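Local coordinates for protein putative hydrolase (Acinetobacter sp. NBRC 100985, PDB 4XUK) that probably hydrolyses organophosphate triesters and lactones, using a pair of zinc ions in a metallo-beta-lactamase fold, at residues E211-H223 with F254-P267. The protein carries 2 engineered substitutions. Residues are numbered along the deposited sequence; the frame is centred on the assembly and turned at random.
Sequences ESIVFIGDIVHSH and FAKNGQTIAAPHLP. With ZN (zinc ion), chain C; ZN (zinc ion), chain D.
His-265 and Asp-218 meet at a zinc ion, His-265 through NE2 at 2.2 Å and Asp-218 through OD2 at 2.1 Å. Asp-218 OD2 also binds the second zinc, 2.4 Å away, so one carboxylate oxygen bridges the pair; Asp-112 and His-113 complete the first site, His-108, His-110 and His-197 the second. Histidine suits this place because its two nitrogens can serve different partners: ND1 pairs with Ser-57 while NE2 takes the metal. With CG beside the backbone N (chi1 -66°), the ring's CD2 lies over one face of His-221, the two rings tilted 32° to each other. A water ties the two loops together, accepting from His-265 N and donating to Gly-217 O and Val-220 O.

These loops leave the carboxyl ends of parallel strands 211-215 and 260-262, joined by a beta-alpha-beta crossover through helix 240-257. Thr-260, beta-branched and at home in a strand, donates a hydrogen bond from OG1 to Glu-211 OE2 (2.8 Å), approaching 36° out of the carboxylate plane; Tyr-9 OH hydrogen-bonds to the same oxygen. Small Ala-262 lets the Phe-215 ring close in: Ala-262 CB lies 3.5 Å from Phe-215 CD2, and Ala-262 N hydrogen-bonds to Val-214 O at 2.8 Å. On the side of Val-214 and Ile-261, Ile-216, just past the strand, sets CG2 3.6 Å from Phe-254 CZ. The shared Asp-218 oxygen holds the two zinc ions close together, consistent with a dinuclear hydrolase centre.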
loop_
_atom_site.group_PDB
_atom_site.type_symbol
_atom_site.label_atom_id
_atom_site.label_comp_id
_atom_site.label_asym_id
_atom_site.label_seq_id
_atom_site.Cartn_x
_atom_site.Cartn_y
_atom_site.Cartn_z
ATOM N N GLU A 211 6.975 -20.760 -0.633
ATOM C CA GLU A 211 6.045 -19.770 -0.075
ATOM C C GLU A 211 4.666 -20.364 0.179
ATOM O O GLU A 211 4.103 -21.043 -0.684
ATOM C CB GLU A 211 5.931 -18.558 -1.009
ATOM C CG GLU A 211 4.991 -17.471 -0.515
ATOM C CD GLU A 211 5.073 -16.218 -1.367
ATOM O OE1 GLU A 211 5.941 -16.153 -2.258
ATOM O OE2 GLU A 211 4.269 -15.292 -1.153
ATOM N N SER A 212 4.135 -20.129 1.377
ATOM C CA SER A 212 2.756 -20.477 1.679
ATOM C C SER A 212 1.931 -19.199 1.734
ATOM O O SER A 212 2.339 -18.215 2.364
ATOM C CB SER A 212 2.654 -21.221 3.016
ATOM O OG SER A 212 3.205 -22.524 2.928
ATOM N N ILE A 213 0.776 -19.221 1.074
ATOM C CA ILE A 213 -0.146 -18.090 1.085
ATOM C C ILE A 213 -1.444 -18.527 1.731
ATOM O O ILE A 213 -2.037 -19.529 1.313
ATOM C CB ILE A 213 -0.449 -17.605 -0.339
ATOM C CG1 ILE A 213 0.846 -17.224 -1.053
ATOM C CG2 ILE A 213 -1.413 -16.426 -0.307
ATOM C CD1 ILE A 213 1.075 -17.999 -2.332
ATOM N N VAL A 214 -1.880 -17.810 2.767
ATOM C CA VAL A 214 -3.173 -18.124 3.366
ATOM C C VAL A 214 -4.199 -17.054 3.016
ATOM O O VAL A 214 -3.993 -15.868 3.273
ATOM C CB VAL A 214 -3.097 -18.316 4.898
ATOM C CG1 VAL A 214 -4.447 -18.785 5.431
ATOM C CG2 VAL A 214 -2.001 -19.337 5.254
ATOM N N PHE A 215 -5.296 -17.477 2.403
ATOM C CA PHE A 215 -6.374 -16.559 2.116
ATOM C C PHE A 215 -7.303 -16.673 3.311
ATOM O O PHE A 215 -8.081 -17.624 3.412
ATOM C CB PHE A 215 -7.050 -16.951 0.801
ATOM C CG PHE A 215 -6.119 -16.892 -0.388
ATOM C CD1 PHE A 215 -5.208 -17.918 -0.637
ATOM C CD2 PHE A 215 -6.126 -15.795 -1.234
ATOM C CE1 PHE A 215 -4.334 -17.848 -1.709
ATOM C CE2 PHE A 215 -5.247 -15.722 -2.315
ATOM C CZ PHE A 215 -4.359 -16.751 -2.550
ATOM N N ILE A 216 -7.197 -15.712 4.229
ATOM C CA ILE A 216 -7.730 -15.885 5.588
ATOM C C ILE A 216 -9.215 -15.618 5.780
ATOM O O ILE A 216 -9.779 -15.989 6.810
ATOM C CB ILE A 216 -6.969 -15.020 6.619
ATOM C CG1 ILE A 216 -7.088 -13.531 6.287
ATOM C CG2 ILE A 216 -5.516 -15.433 6.682
ATOM C CD1 ILE A 216 -6.715 -12.620 7.464
ATOM N N GLY A 217 -9.846 -14.956 4.819
ATOM C CA GLY A 217 -11.240 -14.592 4.980
ATOM C C GLY A 217 -11.412 -13.593 6.116
ATOM O O GLY A 217 -10.531 -12.761 6.371
ATOM N N ASP A 218 -12.540 -13.678 6.807
ATOM C CA ASP A 218 -12.921 -12.664 7.780
ATOM C C ASP A 218 -12.593 -13.015 9.232
ATOM O O ASP A 218 -13.415 -12.809 10.120
ATOM C CB ASP A 218 -14.413 -12.377 7.666
ATOM C CG ASP A 218 -14.745 -11.507 6.482
ATOM O OD1 ASP A 218 -13.893 -11.353 5.576
ATOM O OD2 ASP A 218 -15.850 -10.952 6.473
ATOM N N ILE A 219 -11.391 -13.519 9.476
ATOM C CA ILE A 219 -10.938 -13.716 10.847
ATOM C C ILE A 219 -10.424 -12.386 11.399
ATOM O O ILE A 219 -9.988 -12.306 12.548
ATOM C CB ILE A 219 -9.831 -14.765 10.925
ATOM C CG1 ILE A 219 -8.610 -14.309 10.120
ATOM C CG2 ILE A 219 -10.342 -16.109 10.398
ATOM C CD1 ILE A 219 -7.414 -15.226 10.262
ATOM N N VAL A 220 -10.478 -11.340 10.571
ATOM C CA VAL A 220 -10.102 -9.998 11.013
ATOM C C VAL A 220 -10.710 -8.911 10.115
ATOM O O VAL A 220 -10.892 -9.121 8.900
ATOM C CB VAL A 220 -8.553 -9.862 11.145
ATOM C CG1 VAL A 220 -7.891 -9.651 9.780
ATOM C CG2 VAL A 220 -8.206 -8.736 12.092
ATOM N N HIS A 221 -11.022 -7.755 10.703
ATOM C CA HIS A 221 -11.693 -6.680 9.974
ATOM C C HIS A 221 -10.948 -5.348 9.987
ATOM O O HIS A 221 -11.493 -4.327 9.569
ATOM C CB HIS A 221 -13.101 -6.463 10.524
ATOM C CG HIS A 221 -14.077 -7.509 10.099
ATOM N ND1 HIS A 221 -13.987 -8.818 10.516
ATOM C CD2 HIS A 221 -15.144 -7.450 9.266
ATOM C CE1 HIS A 221 -14.965 -9.519 9.970
ATOM N NE2 HIS A 221 -15.677 -8.713 9.207
ATOM N N SER A 222 -9.706 -5.348 10.457
ATOM C CA SER A 222 -8.975 -4.094 10.615
ATOM C C SER A 222 -7.493 -4.387 10.745
ATOM O O SER A 222 -7.126 -5.436 11.278
ATOM C CB SER A 222 -9.485 -3.366 11.872
ATOM O OG SER A 222 -9.308 -4.161 13.042
ATOM N N HIS A 223 -6.637 -3.487 10.254
ATOM C CA HIS A 223 -5.202 -3.644 10.461
ATOM C C HIS A 223 -4.761 -2.871 11.692
ATOM O O HIS A 223 -3.568 -2.807 11.998
ATOM C CB HIS A 223 -4.403 -3.159 9.233
ATOM C CG HIS A 223 -4.574 -1.700 8.941
ATOM N ND1 HIS A 223 -5.806 -1.133 8.700
ATOM C CD2 HIS A 223 -3.672 -0.691 8.863
ATOM C CE1 HIS A 223 -5.660 0.162 8.487
ATOM N NE2 HIS A 223 -4.374 0.457 8.583
ATOM N N PHE A 254 0.725 -17.415 12.095
ATOM C CA PHE A 254 1.285 -16.536 11.052
ATOM C C PHE A 254 2.543 -15.797 11.492
ATOM O O PHE A 254 3.484 -15.617 10.709
ATOM C CB PHE A 254 0.253 -15.500 10.602
ATOM C CG PHE A 254 -1.033 -16.089 10.064
ATOM C CD1 PHE A 254 -1.071 -17.360 9.521
ATOM C CD2 PHE A 254 -2.200 -15.344 10.100
ATOM C CE1 PHE A 254 -2.267 -17.882 9.033
ATOM C CE2 PHE A 254 -3.397 -15.858 9.612
ATOM C CZ PHE A 254 -3.430 -17.121 9.077
ATOM N N ALA A 255 2.552 -15.341 12.741
ATOM C CA ALA A 255 3.706 -14.626 13.277
ATOM C C ALA A 255 4.940 -15.527 13.396
ATOM O O ALA A 255 6.047 -15.102 13.054
ATOM C CB ALA A 255 3.368 -13.990 14.621
ATOM N N LYS A 256 4.729 -16.721 13.866
ATOM C CA LYS A 256 5.765 -17.681 13.981
ATOM C C LYS A 256 6.279 -18.235 12.626
ATOM O O LYS A 256 7.430 -18.369 12.415
ATOM C CB LYS A 256 5.255 -18.791 14.851
ATOM C CG LYS A 256 6.242 -19.878 15.106
ATOM C CD LYS A 256 5.624 -21.217 14.815
ATOM C CE LYS A 256 5.504 -22.062 16.059
ATOM N NZ LYS A 256 6.425 -23.235 16.014
ATOM N N ASN A 257 5.374 -18.552 11.739
ATOM C CA ASN A 257 5.706 -19.283 10.520
ATOM C C ASN A 257 5.799 -18.433 9.264
ATOM O O ASN A 257 6.309 -18.889 8.237
ATOM C CB ASN A 257 4.758 -20.466 10.348
ATOM C CG ASN A 257 4.883 -21.467 11.491
ATOM O OD1 ASN A 257 5.947 -22.034 11.709
ATOM N ND2 ASN A 257 3.804 -21.668 12.227
ATOM N N GLY A 258 5.315 -17.196 9.346
ATOM C CA GLY A 258 5.585 -16.215 8.312
ATOM C C GLY A 258 4.862 -16.379 6.991
ATOM O O GLY A 258 5.329 -15.850 5.974
ATOM N N GLN A 259 3.730 -17.080 6.989
ATOM C CA GLN A 259 2.946 -17.216 5.769
ATOM C C GLN A 259 2.579 -15.847 5.215
ATOM O O GLN A 259 2.314 -14.906 5.972
ATOM C CB GLN A 259 1.651 -18.005 6.016
ATOM C CG GLN A 259 1.830 -19.456 6.465
ATOM C CD GLN A 259 1.786 -19.614 7.973
ATOM O OE1 GLN A 259 2.313 -18.779 8.718
ATOM N NE2 GLN A 259 1.164 -20.692 8.432
ATOM N N THR A 260 2.530 -15.753 3.921
ATOM C CA THR A 260 1.982 -14.619 3.246
ATOM C C THR A 260 0.453 -14.663 3.423
ATOM O O THR A 260 -0.124 -15.708 3.308
ATOM C CB THR A 260 2.315 -14.702 1.753
ATOM O OG1 THR A 260 3.727 -14.675 1.542
ATOM C CG2 THR A 260 1.642 -13.672 1.018
ATOM N N ILE A 261 -0.199 -13.553 3.670
ATOM C CA ILE A 261 -1.605 -13.482 3.986
ATOM C C ILE A 261 -2.385 -12.684 2.957
ATOM O O ILE A 261 -1.942 -11.638 2.572
ATOM C CB ILE A 261 -1.739 -12.800 5.362
ATOM C CG1 ILE A 261 -1.015 -13.610 6.405
ATOM C CG2 ILE A 261 -3.149 -12.418 5.721
ATOM C CD1 ILE A 261 -1.619 -14.939 6.652
ATOM N N ALA A 262 -3.543 -13.190 2.531
ATOM C CA ALA A 262 -4.393 -12.403 1.650
ATOM C C ALA A 262 -5.744 -12.266 2.340
ATOM O O ALA A 262 -6.419 -13.260 2.600
ATOM C CB ALA A 262 -4.542 -13.088 0.303
ATOM N N ALA A 263 -6.130 -11.036 2.643
ATOM C CA ALA A 263 -7.310 -10.801 3.472
ATOM C C ALA A 263 -8.335 -9.903 2.806
ATOM O O ALA A 263 -7.992 -8.815 2.335
ATOM C CB ALA A 263 -6.887 -10.192 4.791
ATOM N N PRO A 264 -9.616 -10.321 2.820
ATOM C CA PRO A 264 -10.640 -9.487 2.188
ATOM C C PRO A 264 -10.869 -8.154 2.908
ATOM O O PRO A 264 -11.317 -7.213 2.248
ATOM C CB PRO A 264 -11.907 -10.359 2.262
ATOM C CG PRO A 264 -11.665 -11.287 3.397
ATOM C CD PRO A 264 -10.179 -11.573 3.350
ATOM N N HIS A 265 -10.566 -8.060 4.204
ATOM C CA HIS A 265 -10.803 -6.803 4.931
ATOM C C HIS A 265 -9.574 -6.089 5.494
ATOM O O HIS A 265 -9.700 -5.313 6.444
ATOM C CB HIS A 265 -11.822 -7.029 6.059
ATOM C CG HIS A 265 -13.187 -7.368 5.560
ATOM N ND1 HIS A 265 -13.749 -6.744 4.469
ATOM C CD2 HIS A 265 -14.096 -8.278 5.992
ATOM C CE1 HIS A 265 -14.950 -7.258 4.248
ATOM N NE2 HIS A 265 -15.182 -8.179 5.163
ATOM N N LEU A 266 -8.393 -6.340 4.929
ATOM C CA LEU A 266 -7.219 -5.533 5.273
ATOM C C LEU A 266 -6.973 -4.579 4.103
ATOM O O LEU A 266 -7.455 -4.835 2.997
ATOM C CB LEU A 266 -6.006 -6.431 5.579
ATOM C CG LEU A 266 -6.196 -7.273 6.844
ATOM C CD1 LEU A 266 -5.011 -8.203 7.132
ATOM C CD2 LEU A 266 -6.469 -6.379 8.029
ATOM N N PRO A 267 -6.274 -3.449 4.345
ATOM C CA PRO A 267 -6.158 -2.405 3.315
ATOM C C PRO A 267 -5.676 -2.916 1.964
ATOM O O PRO A 267 -4.585 -3.515 1.878
ATOM C CB PRO A 267 -5.140 -1.437 3.922
ATOM C CG PRO A 267 -5.400 -1.545 5.410
ATOM C CD PRO A 267 -5.690 -3.019 5.630
HETATM ZN ZN ZN C . -16.745 -9.740 4.961
HETATM ZN ZN ZN D . -18.107 -11.762 6.883
HETATM O O HOH W 1 -9.913 -9.938 6.418
HETATM O O HOH W 2 -8.972 -14.435 2.011
#